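Local coordinates for putative uncharacterized protein TTHA0988 (Thermus thermophilus, PDB 3OEP), which is of unknown function but is a KipI-KipA homologue with cyclophilin-like domains, to which hydrolase activity and ATP binding are only tentatively assigned, at residues L260-V265 against A271-F276; L220-V225 against R287-A292; A294-V299 against R384-A389; G304-P309 against R322-G327; V455-K460 against W478-A483. All coordinates share one frame; numbering follows the deposited sequence.

Interaction 1. Residues L260-V265 against A271-F276; sequences LANRLV and APLLEF. With SO4 (sulfate ion), chain E.
The CA atoms of Asn262 and Ala271 are 6.9 Å apart, where the last turn of helix 255-264 passes the loop just before strand 273-277. This is a helix-loop-strand connection within the carboxyltransferase A and B family region, which is cyclophilin-like, and the helix lies against the sheet that holds the strand. The Asn262 carboxamide bridges the two. Its ND2 donates to Ala271 O at 2.9 Å, with an N-H...O angle of 152° and the oxygen tilted out of the amide plane. The same ND2 also bonds Ala269 O in the connecting loop. Asn262 OD1 accepts from Asn267 ND2, and a water lies 3.0 Å from OD1 and 2.9 Å from Pro272 O. The buried amide thus links the end of the helix to the loop. Beside it, Leu273 CD1 sits 3.9 Å from Ala261 CB. The torsion of Leu273 (chi1 80°) sets CG between the backbone N and the carbonyl carbon, which turns CD1 toward the helix. Arg263 takes no part between the segments. It meets a sulfate, probably from the crystallisation liquor. The guanidinium presents its edge: NE reaches sulfate O1 at 3.1 Å and NH2 reaches sulfate O2 at 2.8 Å, both nearly straight.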
# COMPACT_ATOMS: atom_id res chain seq x y z
N LEU A 260 10.20 -15.87 10.78
CA LEU A 260 11.27 -16.53 11.52
C LEU A 260 11.47 -15.91 12.91
O LEU A 260 11.58 -16.63 13.90
CB LEU A 260 12.59 -16.48 10.73
CG LEU A 260 13.81 -17.11 11.43
CD1 LEU A 260 13.51 -18.53 11.85
CD2 LEU A 260 15.04 -17.06 10.53
N ALA A 261 11.52 -14.58 12.96
CA ALA A 261 11.64 -13.87 14.24
C ALA A 261 10.53 -14.26 15.21
O ALA A 261 10.79 -14.59 16.36
CB ALA A 261 11.65 -12.36 14.01
N ASN A 262 9.28 -14.26 14.73
CA ASN A 262 8.15 -14.65 15.57
C ASN A 262 8.21 -16.09 16.03
O ASN A 262 7.94 -16.39 17.19
CB ASN A 262 6.82 -14.39 14.85
CG ASN A 262 6.27 -13.00 15.12
OD1 ASN A 262 6.46 -12.46 16.21
ND2 ASN A 262 5.59 -12.43 14.13
N ARG A 263 8.58 -16.99 15.12
CA ARG A 263 8.65 -18.40 15.46
C ARG A 263 9.74 -18.71 16.49
O ARG A 263 9.57 -19.60 17.33
CB ARG A 263 8.81 -19.24 14.19
CG ARG A 263 7.49 -19.34 13.42
CD ARG A 263 7.70 -19.79 11.99
NE ARG A 263 6.42 -19.92 11.28
CZ ARG A 263 6.28 -19.92 9.95
NH1 ARG A 263 7.34 -19.78 9.16
NH2 ARG A 263 5.07 -20.05 9.42
N LEU A 264 10.83 -17.95 16.46
CA LEU A 264 11.92 -18.13 17.43
C LEU A 264 11.49 -17.86 18.87
O LEU A 264 12.05 -18.44 19.79
CB LEU A 264 13.11 -17.24 17.07
CG LEU A 264 13.93 -17.73 15.88
CD1 LEU A 264 14.80 -16.59 15.34
CD2 LEU A 264 14.78 -18.94 16.29
N VAL A 265 10.50 -16.99 19.06
CA VAL A 265 9.99 -16.68 20.39
C VAL A 265 8.61 -17.30 20.66
O VAL A 265 7.89 -16.87 21.57
CB VAL A 265 9.96 -15.17 20.66
CG1 VAL A 265 11.38 -14.62 20.61
CG2 VAL A 265 9.04 -14.44 19.66
N ALA A 271 2.06 -12.47 14.33
CA ALA A 271 1.96 -11.65 15.54
C ALA A 271 2.69 -10.32 15.34
O ALA A 271 3.69 -10.27 14.63
CB ALA A 271 2.53 -12.38 16.75
N PRO A 272 2.19 -9.23 15.96
CA PRO A 272 2.86 -7.95 15.70
C PRO A 272 4.31 -7.91 16.18
O PRO A 272 4.60 -8.31 17.32
CB PRO A 272 2.00 -6.94 16.47
CG PRO A 272 0.66 -7.56 16.53
CD PRO A 272 0.93 -9.04 16.70
N LEU A 273 5.19 -7.42 15.32
CA LEU A 273 6.61 -7.27 15.64
C LEU A 273 7.13 -6.00 15.00
O LEU A 273 6.38 -5.30 14.30
CB LEU A 273 7.41 -8.52 15.21
CG LEU A 273 7.83 -8.69 13.75
CD1 LEU A 273 8.59 -10.01 13.59
CD2 LEU A 273 6.67 -8.64 12.81
N LEU A 274 8.40 -5.68 15.26
CA LEU A 274 9.01 -4.45 14.76
C LEU A 274 9.81 -4.72 13.48
O LEU A 274 10.59 -5.65 13.42
CB LEU A 274 9.94 -3.87 15.82
CG LEU A 274 10.45 -2.45 15.58
CD1 LEU A 274 9.30 -1.51 15.34
CD2 LEU A 274 11.29 -1.99 16.77
N GLU A 275 9.58 -3.89 12.45
CA GLU A 275 10.39 -3.88 11.24
C GLU A 275 11.15 -2.57 11.25
O GLU A 275 10.58 -1.52 11.56
CB GLU A 275 9.51 -3.94 9.98
CG GLU A 275 10.32 -3.92 8.68
CD GLU A 275 9.44 -3.79 7.45
OE1 GLU A 275 9.34 -2.66 6.94
OE2 GLU A 275 8.88 -4.82 7.01
N PHE A 276 12.44 -2.62 10.91
CA PHE A 276 13.23 -1.40 10.72
C PHE A 276 14.15 -1.53 9.52
O PHE A 276 14.57 -2.63 9.17
CB PHE A 276 14.04 -1.05 11.98
CG PHE A 276 14.79 -2.21 12.55
CD1 PHE A 276 16.13 -2.40 12.25
CD2 PHE A 276 14.16 -3.12 13.39
CE1 PHE A 276 16.82 -3.48 12.78
CE2 PHE A 276 14.85 -4.20 13.92
CZ PHE A 276 16.18 -4.38 13.61
S SO4 E . 2.62 -20.29 12.43
O1 SO4 E . 3.92 -20.20 13.10
O2 SO4 E . 2.81 -20.15 10.99
O3 SO4 E . 1.73 -19.24 12.92
O4 SO4 E . 2.03 -21.60 12.71
O HOH W 1 6.60 -10.18 18.13

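Interaction 2. Residues L220-V225 against R287-A292; sequences LPALLV and RDLVAA
Arg287 and Leu289 both lean on the backbone of Pro221 and Ala222, one with its aliphatic stem and the other with its forked tip. Arg287 lays CD 3.4 Å from Pro221 O, and its CG lies 4.1 Å from Ala222 CA. The chain then bends at chi3 (-72°), which turns NH1 to the water that bridges to Pro221 O. This water sits at the guanidinium edge, in its plane. It accepts from Arg287 NH1 at 2.8 Å and donates to Pro221 O at 2.7 Å, so the polar link here is indirect. Arg287 NE is bonded to a glycerol, probably from the crystallisation liquor.

Leu289 spreads its two methyls over the next residue. CD1 meets Ala222 O at 3.4 Å, and CD2 meets Ala222 CB at 4.0 Å. The isobutyl fork thus touches both the carbonyl and the methyl of one small residue. No direct hydrogen bond joins 220-225 to 287-292. Ala222 finds its backbone partners elsewhere, at Leu286 and Leu367. Trp315 lies against Leu289, while Leu369 and Leu372 touch Arg287.

Strand 221-225 belongs to the six-stranded antiparallel sheet and strand 289-295 to the five-stranded one, so the contact joins the two sheets near the start of both strands. Toward strand 366-368, Ala222 and Leu223 both face Leu367, a classic beta bulge.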
# COMPACT_ATOMS: atom_id res chain seq x y z
N LEU A 220 0.93 -4.52 29.51
CA LEU A 220 2.18 -5.14 29.94
C LEU A 220 3.37 -4.42 29.30
O LEU A 220 3.98 -4.92 28.35
CB LEU A 220 2.19 -6.61 29.54
CG LEU A 220 1.11 -7.51 30.14
CD1 LEU A 220 1.02 -8.83 29.38
CD2 LEU A 220 1.39 -7.74 31.62
N PRO A 221 3.72 -3.23 29.82
CA PRO A 221 4.81 -2.46 29.22
C PRO A 221 6.09 -3.29 29.10
O PRO A 221 6.50 -3.97 30.05
CB PRO A 221 4.99 -1.29 30.18
CG PRO A 221 3.69 -1.14 30.84
CD PRO A 221 3.11 -2.51 30.95
N ALA A 222 6.70 -3.24 27.92
CA ALA A 222 7.79 -4.14 27.58
C ALA A 222 9.08 -3.41 27.24
O ALA A 222 10.16 -3.83 27.65
CB ALA A 222 7.38 -5.02 26.41
N LEU A 223 8.97 -2.35 26.43
CA LEU A 223 10.15 -1.64 25.96
C LEU A 223 9.86 -0.18 25.64
O LEU A 223 8.72 0.20 25.34
CB LEU A 223 10.76 -2.36 24.75
CG LEU A 223 9.93 -2.38 23.47
CD1 LEU A 223 10.24 -1.17 22.60
CD2 LEU A 223 10.17 -3.68 22.69
N LEU A 224 10.92 0.61 25.74
CA LEU A 224 10.91 2.04 25.46
C LEU A 224 11.74 2.30 24.22
O LEU A 224 12.88 1.82 24.11
CB LEU A 224 11.53 2.82 26.63
CG LEU A 224 11.77 4.32 26.41
CD1 LEU A 224 10.45 5.10 26.30
CD2 LEU A 224 12.62 4.87 27.55
N VAL A 225 11.18 3.08 23.30
CA VAL A 225 11.93 3.59 22.17
C VAL A 225 12.67 4.84 22.65
O VAL A 225 12.06 5.89 22.86
CB VAL A 225 11.01 3.96 20.99
CG1 VAL A 225 11.85 4.46 19.80
CG2 VAL A 225 10.13 2.77 20.61
N ARG A 287 11.09 -4.68 31.20
CA ARG A 287 10.95 -5.92 31.96
C ARG A 287 11.92 -6.90 31.31
O ARG A 287 12.43 -6.63 30.23
CB ARG A 287 9.52 -6.45 31.87
CG ARG A 287 9.06 -6.77 30.45
CD ARG A 287 7.59 -7.18 30.40
NE ARG A 287 7.39 -8.52 30.96
CZ ARG A 287 6.61 -8.83 32.00
NH1 ARG A 287 5.89 -7.90 32.64
NH2 ARG A 287 6.53 -10.10 32.40
N ASP A 288 12.17 -8.04 31.95
CA ASP A 288 12.99 -9.08 31.33
C ASP A 288 12.19 -9.70 30.19
O ASP A 288 11.08 -10.20 30.40
CB ASP A 288 13.40 -10.15 32.35
CG ASP A 288 14.30 -9.62 33.46
OD1 ASP A 288 14.99 -8.60 33.27
OD2 ASP A 288 14.31 -10.24 34.56
N LEU A 289 12.76 -9.66 28.98
CA LEU A 289 12.11 -10.14 27.77
C LEU A 289 12.92 -11.24 27.12
O LEU A 289 14.14 -11.31 27.30
CB LEU A 289 12.00 -9.00 26.74
CG LEU A 289 11.14 -7.80 27.12
CD1 LEU A 289 11.38 -6.64 26.16
CD2 LEU A 289 9.67 -8.19 27.16
N VAL A 290 12.24 -12.09 26.36
CA VAL A 290 12.90 -12.92 25.39
C VAL A 290 12.50 -12.38 24.03
O VAL A 290 11.31 -12.24 23.73
CB VAL A 290 12.57 -14.40 25.55
CG1 VAL A 290 13.15 -15.22 24.40
CG2 VAL A 290 13.12 -14.90 26.88
N ALA A 291 13.50 -12.01 23.25
CA ALA A 291 13.29 -11.40 21.95
C ALA A 291 14.09 -12.15 20.90
O ALA A 291 14.98 -12.93 21.22
CB ALA A 291 13.72 -9.91 22.01
N ALA A 292 13.76 -11.92 19.63
CA ALA A 292 14.51 -12.52 18.54
C ALA A 292 14.71 -11.52 17.43
O ALA A 292 13.82 -10.72 17.13
CB ALA A 292 13.81 -13.76 18.00
O HOH W 2 5.65 -5.12 32.30

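Interaction 3. Residues A294-V299 against R384-A389; sequences AGYGFV and RPLPEA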
# COMPACT_ATOMS: atom_id res chain seq x y z
N ALA A 294 15.85 -11.11 13.40
CA ALA A 294 15.97 -11.81 12.12
C ALA A 294 15.98 -10.78 10.99
O ALA A 294 15.72 -9.60 11.21
CB ALA A 294 14.83 -12.81 11.93
N GLY A 295 16.29 -11.24 9.78
CA GLY A 295 16.46 -10.35 8.65
C GLY A 295 17.92 -10.07 8.38
O GLY A 295 18.79 -10.86 8.74
N TYR A 296 18.19 -8.93 7.75
CA TYR A 296 19.52 -8.63 7.23
C TYR A 296 19.86 -7.17 7.42
O TYR A 296 19.01 -6.36 7.77
CB TYR A 296 19.59 -9.00 5.74
CG TYR A 296 19.16 -10.41 5.45
CD1 TYR A 296 20.07 -11.46 5.44
CD2 TYR A 296 17.82 -10.71 5.20
CE1 TYR A 296 19.67 -12.76 5.20
CE2 TYR A 296 17.41 -12.00 4.95
CZ TYR A 296 18.33 -13.02 4.95
OH TYR A 296 17.91 -14.31 4.70
N GLY A 297 21.13 -6.83 7.19
CA GLY A 297 21.57 -5.45 7.22
C GLY A 297 22.10 -4.95 8.55
O GLY A 297 22.60 -3.83 8.63
N PHE A 298 22.01 -5.78 9.59
CA PHE A 298 22.46 -5.39 10.94
C PHE A 298 22.93 -6.59 11.75
O PHE A 298 22.60 -7.73 11.44
CB PHE A 298 21.33 -4.77 11.76
CG PHE A 298 20.59 -3.67 11.07
CD1 PHE A 298 20.94 -2.34 11.27
CD2 PHE A 298 19.50 -3.96 10.25
CE1 PHE A 298 20.24 -1.32 10.65
CE2 PHE A 298 18.79 -2.94 9.63
CZ PHE A 298 19.16 -1.62 9.82
N VAL A 299 23.68 -6.30 12.80
CA VAL A 299 23.85 -7.22 13.92
C VAL A 299 23.32 -6.48 15.14
O VAL A 299 23.52 -5.28 15.28
CB VAL A 299 25.32 -7.66 14.15
CG1 VAL A 299 25.80 -8.53 12.98
CG2 VAL A 299 26.23 -6.46 14.35
N ARG A 384 18.37 -18.16 5.20
CA ARG A 384 18.85 -18.26 3.83
C ARG A 384 19.84 -17.13 3.57
O ARG A 384 19.67 -16.01 4.08
CB ARG A 384 17.67 -18.18 2.84
CG ARG A 384 16.91 -16.87 2.86
CD ARG A 384 15.62 -16.92 2.03
NE ARG A 384 14.58 -17.74 2.64
CZ ARG A 384 13.29 -17.72 2.29
NH1 ARG A 384 12.85 -16.90 1.33
NH2 ARG A 384 12.42 -18.51 2.91
N PRO A 385 20.91 -17.40 2.81
CA PRO A 385 21.84 -16.30 2.54
C PRO A 385 21.22 -15.26 1.61
O PRO A 385 20.39 -15.58 0.76
CB PRO A 385 23.03 -17.00 1.87
CG PRO A 385 22.48 -18.25 1.31
CD PRO A 385 21.39 -18.68 2.25
N LEU A 386 21.63 -14.01 1.80
CA LEU A 386 21.20 -12.92 0.94
C LEU A 386 22.29 -12.69 -0.09
O LEU A 386 23.41 -12.34 0.27
CB LEU A 386 20.98 -11.65 1.76
CG LEU A 386 20.47 -10.42 1.01
CD1 LEU A 386 19.07 -10.66 0.47
CD2 LEU A 386 20.50 -9.21 1.93
N PRO A 387 21.99 -12.91 -1.39
CA PRO A 387 23.03 -12.75 -2.40
C PRO A 387 23.37 -11.28 -2.66
O PRO A 387 22.56 -10.40 -2.38
CB PRO A 387 22.41 -13.40 -3.64
CG PRO A 387 20.95 -13.23 -3.47
CD PRO A 387 20.68 -13.24 -1.98
N GLU A 388 24.57 -11.04 -3.20
CA GLU A 388 25.05 -9.69 -3.48
C GLU A 388 24.33 -9.06 -4.67
O GLU A 388 24.14 -7.85 -4.72
CB GLU A 388 26.56 -9.69 -3.73
N ALA A 389 23.95 -9.90 -5.63
CA ALA A 389 23.11 -9.49 -6.76
C ALA A 389 21.87 -10.37 -6.80
O ALA A 389 21.93 -11.54 -6.42
CB ALA A 389 23.88 -9.62 -8.06
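Tyr296 is gripped by Arg384 and Leu386 through a hydroxyl-to-carbonyl bond and a CH-pi contact. It stands in the short turn that leads from strand 289-295 of one beta sheet to strand 298-302 of another, within the cyclophilin-like carboxyltransferase A and B region. Its OH donates to Arg384 O over a short 2.5 Å. The C=O...O angle is 143°, and the hydroxyl is tilted a little from the carbonyl plane. Arg384 O itself lies at the ring edge, in the ring plane.

Leu386 covers one face of the ring. Its CB is 4.1 Å from the Tyr296 ring centroid and 25° off the ring normal, so it sits over the rim nearest CD1 and CE1. Leu386 CG is trans to the backbone N (chi1 -177°), and this turns CD2 back to within 3.9 Å of Tyr296 CB. The leucine therefore follows the tyrosine from its base to its ring.

Further out, Trp478 of helix 477-480 makes a cation-pi contact with Arg384 and also touches Leu386 and Tyr296. Ser257 of helix 255-264, Gln383 and Gln482 add to the surroundings of the tyrosine, and Gln383 NE2 bonds Gly295 O. The loop before strand 390-396 thus packs on the tyrosine beside helix 477-480. There the aliphatic stem of Arg384 closes in, with its CG 3.3 Å from Tyr296 OH.

Interaction 4. Residues G304-P309 against R322-G327; sequences GEEIPP and RFRPRG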
# COMPACT_ATOMS: atom_id res chain seq x y z
N GLY A 304 27.31 -5.23 25.15
CA GLY A 304 28.64 -5.39 24.55
C GLY A 304 28.78 -6.52 23.54
O GLY A 304 29.78 -6.57 22.82
N GLU A 305 27.80 -7.43 23.48
CA GLU A 305 27.86 -8.60 22.61
C GLU A 305 27.13 -8.34 21.30
O GLU A 305 26.09 -7.69 21.29
CB GLU A 305 27.21 -9.81 23.30
CG GLU A 305 27.75 -10.15 24.68
CD GLU A 305 29.18 -10.67 24.68
OE1 GLU A 305 29.79 -10.70 25.76
OE2 GLU A 305 29.70 -11.05 23.60
N GLU A 306 27.68 -8.86 20.20
CA GLU A 306 26.99 -8.85 18.91
C GLU A 306 26.10 -10.08 18.80
O GLU A 306 26.53 -11.19 19.14
CB GLU A 306 27.99 -8.82 17.75
CG GLU A 306 28.58 -7.44 17.48
CD GLU A 306 29.43 -7.39 16.22
OE1 GLU A 306 29.63 -8.44 15.58
OE2 GLU A 306 29.89 -6.29 15.87
N ILE A 307 24.88 -9.88 18.31
CA ILE A 307 23.91 -10.96 18.10
C ILE A 307 23.54 -10.97 16.61
O ILE A 307 22.84 -10.07 16.14
CB ILE A 307 22.65 -10.75 18.96
CG1 ILE A 307 23.02 -10.68 20.45
CG2 ILE A 307 21.63 -11.88 18.73
CD1 ILE A 307 21.86 -10.27 21.37
N PRO A 308 24.01 -11.98 15.86
CA PRO A 308 23.64 -12.04 14.45
C PRO A 308 22.19 -12.45 14.27
O PRO A 308 21.60 -13.04 15.18
CB PRO A 308 24.59 -13.10 13.87
CG PRO A 308 25.00 -13.93 15.03
CD PRO A 308 24.96 -13.05 16.24
N PRO A 309 21.59 -12.12 13.11
CA PRO A 309 20.18 -12.44 12.92
C PRO A 309 19.93 -13.94 12.88
O PRO A 309 20.82 -14.71 12.51
CB PRO A 309 19.84 -11.77 11.58
CG PRO A 309 21.14 -11.64 10.87
CD PRO A 309 22.19 -11.50 11.92
N ARG A 322 20.71 -2.17 20.57
CA ARG A 322 21.01 -1.33 19.40
C ARG A 322 21.23 -2.24 18.20
O ARG A 322 21.34 -3.46 18.35
CB ARG A 322 22.26 -0.49 19.64
CG ARG A 322 22.13 0.52 20.77
CD ARG A 322 23.46 1.20 21.07
NE ARG A 322 23.33 2.22 22.12
CZ ARG A 322 23.41 2.00 23.43
NH1 ARG A 322 23.62 0.77 23.91
NH2 ARG A 322 23.27 3.01 24.27
N PHE A 323 21.28 -1.64 17.02
CA PHE A 323 21.47 -2.40 15.79
C PHE A 323 22.58 -1.77 14.97
O PHE A 323 22.44 -0.64 14.50
CB PHE A 323 20.17 -2.47 15.01
CG PHE A 323 19.07 -3.15 15.77
CD1 PHE A 323 18.97 -4.53 15.79
CD2 PHE A 323 18.18 -2.40 16.53
CE1 PHE A 323 17.97 -5.16 16.53
CE2 PHE A 323 17.17 -3.02 17.27
CZ PHE A 323 17.07 -4.40 17.26
N ARG A 324 23.69 -2.49 14.86
CA ARG A 324 24.85 -2.02 14.14
C ARG A 324 24.72 -2.39 12.66
O ARG A 324 24.64 -3.56 12.34
CB ARG A 324 26.10 -2.68 14.73
CG ARG A 324 27.41 -2.29 14.06
CD ARG A 324 28.58 -2.89 14.83
NE ARG A 324 28.76 -2.25 16.13
CZ ARG A 324 29.48 -2.74 17.14
NH1 ARG A 324 30.12 -3.90 17.03
NH2 ARG A 324 29.57 -2.07 18.28
N PRO A 325 24.70 -1.39 11.76
CA PRO A 325 24.59 -1.74 10.35
C PRO A 325 25.73 -2.65 9.89
O PRO A 325 26.88 -2.44 10.27
CB PRO A 325 24.64 -0.38 9.65
CG PRO A 325 24.14 0.58 10.67
CD PRO A 325 24.65 0.07 11.98
N ARG A 326 25.41 -3.66 9.09
CA ARG A 326 26.42 -4.59 8.62
C ARG A 326 25.97 -5.37 7.40
O ARG A 326 24.83 -5.83 7.33
CB ARG A 326 26.80 -5.60 9.71
CG ARG A 326 27.79 -6.67 9.23
CD ARG A 326 28.47 -7.36 10.38
NE ARG A 326 29.16 -6.41 11.25
CZ ARG A 326 29.67 -6.72 12.44
NH1 ARG A 326 29.59 -7.96 12.91
NH2 ARG A 326 30.27 -5.78 13.16
N GLY A 327 26.90 -5.52 6.46
CA GLY A 327 26.75 -6.45 5.35
C GLY A 327 25.70 -6.02 4.36
O GLY A 327 25.24 -4.87 4.39
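Glu306 receives two arginines, Arg324 and Arg326, on its carboxylate. Three hydrogen bonds result, all part of salt bridges. Arg326 comes end-on with two nitrogens: NH1 donates to Glu306 OE1 at 2.7 Å, and NH2 to Glu306 OE2 at 2.8 Å. This grip is not flat. NH1 meets OE1 from above the carboxylate plane, and NH2 meets OE2 on the syn side but out of plane. The carboxylate and the Arg326 guanidinium are turned 59° apart.

Arg324 uses the other side of OE2. Its NH1 donates to the anti lone pair of Glu306 OE2 at 2.7 Å, with an N-H...O angle of 131°. OE2 thus has two donors and OE1 has one. Both arginines bend at chi3, which curls their ends back to the glutamate. Two nearby positive groups would be expected to keep the carboxylate ionised.

The CA atoms of Glu306 and Arg324 are 8.6 Å apart, because strand 298-302 runs between strands 305-307 and 320-325. The glutamate stem passes over Val299 and Leu301 of that middle strand. All three charged residues lie at the surface. This is a salt-bridge network on an antiparallel sheet, reaching from strand 305-307 across strand 298-302 to Arg324 and Arg326.

Interaction 5. Residues V455-K460 against W478-A483; sequences VLLADK and WLLGQA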
# COMPACT_ATOMS: atom_id res chain seq x y z
N VAL A 455 9.19 -1.82 -9.43
CA VAL A 455 8.61 -3.08 -8.97
C VAL A 455 7.77 -2.76 -7.72
O VAL A 455 8.30 -2.24 -6.74
CB VAL A 455 9.67 -4.13 -8.62
CG1 VAL A 455 8.99 -5.46 -8.31
CG2 VAL A 455 10.67 -4.29 -9.76
N LEU A 456 6.49 -3.08 -7.77
CA LEU A 456 5.53 -2.70 -6.74
C LEU A 456 5.54 -3.69 -5.58
O LEU A 456 5.44 -4.90 -5.80
CB LEU A 456 4.12 -2.64 -7.33
CG LEU A 456 3.98 -1.70 -8.53
CD1 LEU A 456 2.60 -1.83 -9.16
CD2 LEU A 456 4.27 -0.27 -8.14
N LEU A 457 5.65 -3.18 -4.36
CA LEU A 457 5.74 -4.01 -3.16
C LEU A 457 4.55 -3.73 -2.21
O LEU A 457 3.57 -3.10 -2.61
CB LEU A 457 7.10 -3.82 -2.47
CG LEU A 457 8.36 -4.11 -3.30
CD1 LEU A 457 9.62 -3.81 -2.49
CD2 LEU A 457 8.38 -5.54 -3.82
N ALA A 458 4.64 -4.21 -0.97
CA ALA A 458 3.51 -4.24 -0.04
C ALA A 458 2.77 -2.93 0.21
O ALA A 458 1.57 -2.95 0.46
CB ALA A 458 3.93 -4.86 1.29
N ASP A 459 3.47 -1.79 0.14
CA ASP A 459 2.82 -0.50 0.40
C ASP A 459 2.44 0.23 -0.89
O ASP A 459 2.12 1.42 -0.86
CB ASP A 459 3.71 0.42 1.27
CG ASP A 459 3.62 0.09 2.77
OD1 ASP A 459 4.20 0.85 3.58
OD2 ASP A 459 2.98 -0.91 3.14
N LYS A 460 2.46 -0.49 -2.01
CA LYS A 460 2.00 0.05 -3.28
C LYS A 460 0.57 0.58 -3.16
O LYS A 460 -0.23 0.07 -2.37
CB LYS A 460 2.02 -1.04 -4.36
CG LYS A 460 0.98 -2.13 -4.14
CD LYS A 460 1.18 -3.31 -5.07
CE LYS A 460 0.22 -4.44 -4.75
NZ LYS A 460 -1.20 -4.00 -4.58
N TRP A 478 10.83 -11.50 -1.43
CA TRP A 478 11.58 -11.26 -0.18
C TRP A 478 12.90 -10.55 -0.46
O TRP A 478 13.35 -9.73 0.34
CB TRP A 478 11.82 -12.57 0.59
CG TRP A 478 12.84 -13.48 -0.03
CD1 TRP A 478 12.63 -14.37 -1.04
CD2 TRP A 478 14.23 -13.59 0.31
NE1 TRP A 478 13.79 -15.02 -1.36
CE2 TRP A 478 14.79 -14.56 -0.54
CE3 TRP A 478 15.05 -12.96 1.25
CZ2 TRP A 478 16.14 -14.92 -0.48
CZ3 TRP A 478 16.39 -13.32 1.32
CH2 TRP A 478 16.92 -14.29 0.46
N LEU A 479 13.53 -10.85 -1.60
CA LEU A 479 14.77 -10.19 -1.97
C LEU A 479 14.58 -8.69 -2.11
O LEU A 479 15.42 -7.92 -1.67
CB LEU A 479 15.33 -10.77 -3.27
CG LEU A 479 15.82 -12.22 -3.23
CD1 LEU A 479 16.02 -12.74 -4.64
CD2 LEU A 479 17.10 -12.34 -2.42
N LEU A 480 13.46 -8.28 -2.69
CA LEU A 480 13.20 -6.86 -2.89
C LEU A 480 12.88 -6.14 -1.59
O LEU A 480 13.02 -4.91 -1.50
CB LEU A 480 12.10 -6.65 -3.93
CG LEU A 480 12.49 -7.16 -5.31
CD1 LEU A 480 11.37 -6.93 -6.31
CD2 LEU A 480 13.81 -6.52 -5.79
N GLY A 481 12.47 -6.90 -0.57
CA GLY A 481 12.39 -6.40 0.80
C GLY A 481 13.75 -6.03 1.38
O GLY A 481 13.82 -5.36 2.40
N GLN A 482 14.82 -6.48 0.72
CA GLN A 482 16.19 -6.21 1.16
C GLN A 482 16.97 -5.40 0.13
O GLN A 482 18.20 -5.29 0.22
CB GLN A 482 16.90 -7.53 1.44
CG GLN A 482 16.27 -8.34 2.58
CD GLN A 482 16.38 -7.64 3.92
OE1 GLN A 482 17.21 -6.74 4.10
NE2 GLN A 482 15.56 -8.07 4.88
N ALA A 483 16.26 -4.81 -0.83
CA ALA A 483 16.89 -4.02 -1.88
C ALA A 483 17.45 -2.71 -1.32
O ALA A 483 16.88 -2.13 -0.39
CB ALA A 483 15.89 -3.73 -2.99
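No flat group enters the meeting of Leu480 with Val455 and Leu457. The nearby indole is that of Trp478, whose bond to CB points away from 455-460. Leu479 CD2 lies 3.3 Å above the plane of the Trp478 ring, toward its rim. The indole therefore takes no part in this contact.

Leu480 points the other way, across to strand 454-456. Its CG stands opposite the carbonyl carbon (chi1 -63°) and the chain runs on extended, so CD1 reaches Val455 CG1 at 3.4 Å, tighter than usual for two carbons. Leu457 meets the base of the same side chain: its CD2 is 3.9 Å from Leu480 CB, and its CD1 is 3.7 Å from Leu480 O. Both pairs of side chains cross at about a right angle. Type I turns follow at once on each side, from Leu457 to Lys460 and from Leu480 to Ala483.

Val423 of strand 422-426 and Leu392 of strand 390-396 also touch Leu480 in this cyclophilin-like domain. With no hydrogen bond between the segments, the contact rests mainly on buried aliphatic carbon, and the close methyl pair implies a snug fit.

How the interactions relate
Along the chain, interaction 1 is nested inside the loop closed by interaction 2. Interaction 3 follows in series and encloses interaction 4, and interaction 5 comes last. Interactions 2 and 3 use the two ends of strand 289-295, with centres about 25 Å apart. Interactions 3 and 4 lie about 12 Å apart and share the six-stranded sheet, in which strand 298-302 pairs with strand 320-325. Phe276, Phe298 and Phe323 pack together and connect interactions 1, 3 and 4. Interaction 5 sets helix 477-480 against a strand of a different sheet. It touches interaction 3, about 15 Å away between centres, where Arg384 and Tyr296 meet Trp478 and Gln482. Interaction 3 thus joins the five- and six-stranded sheets to the C-terminal part of the chain.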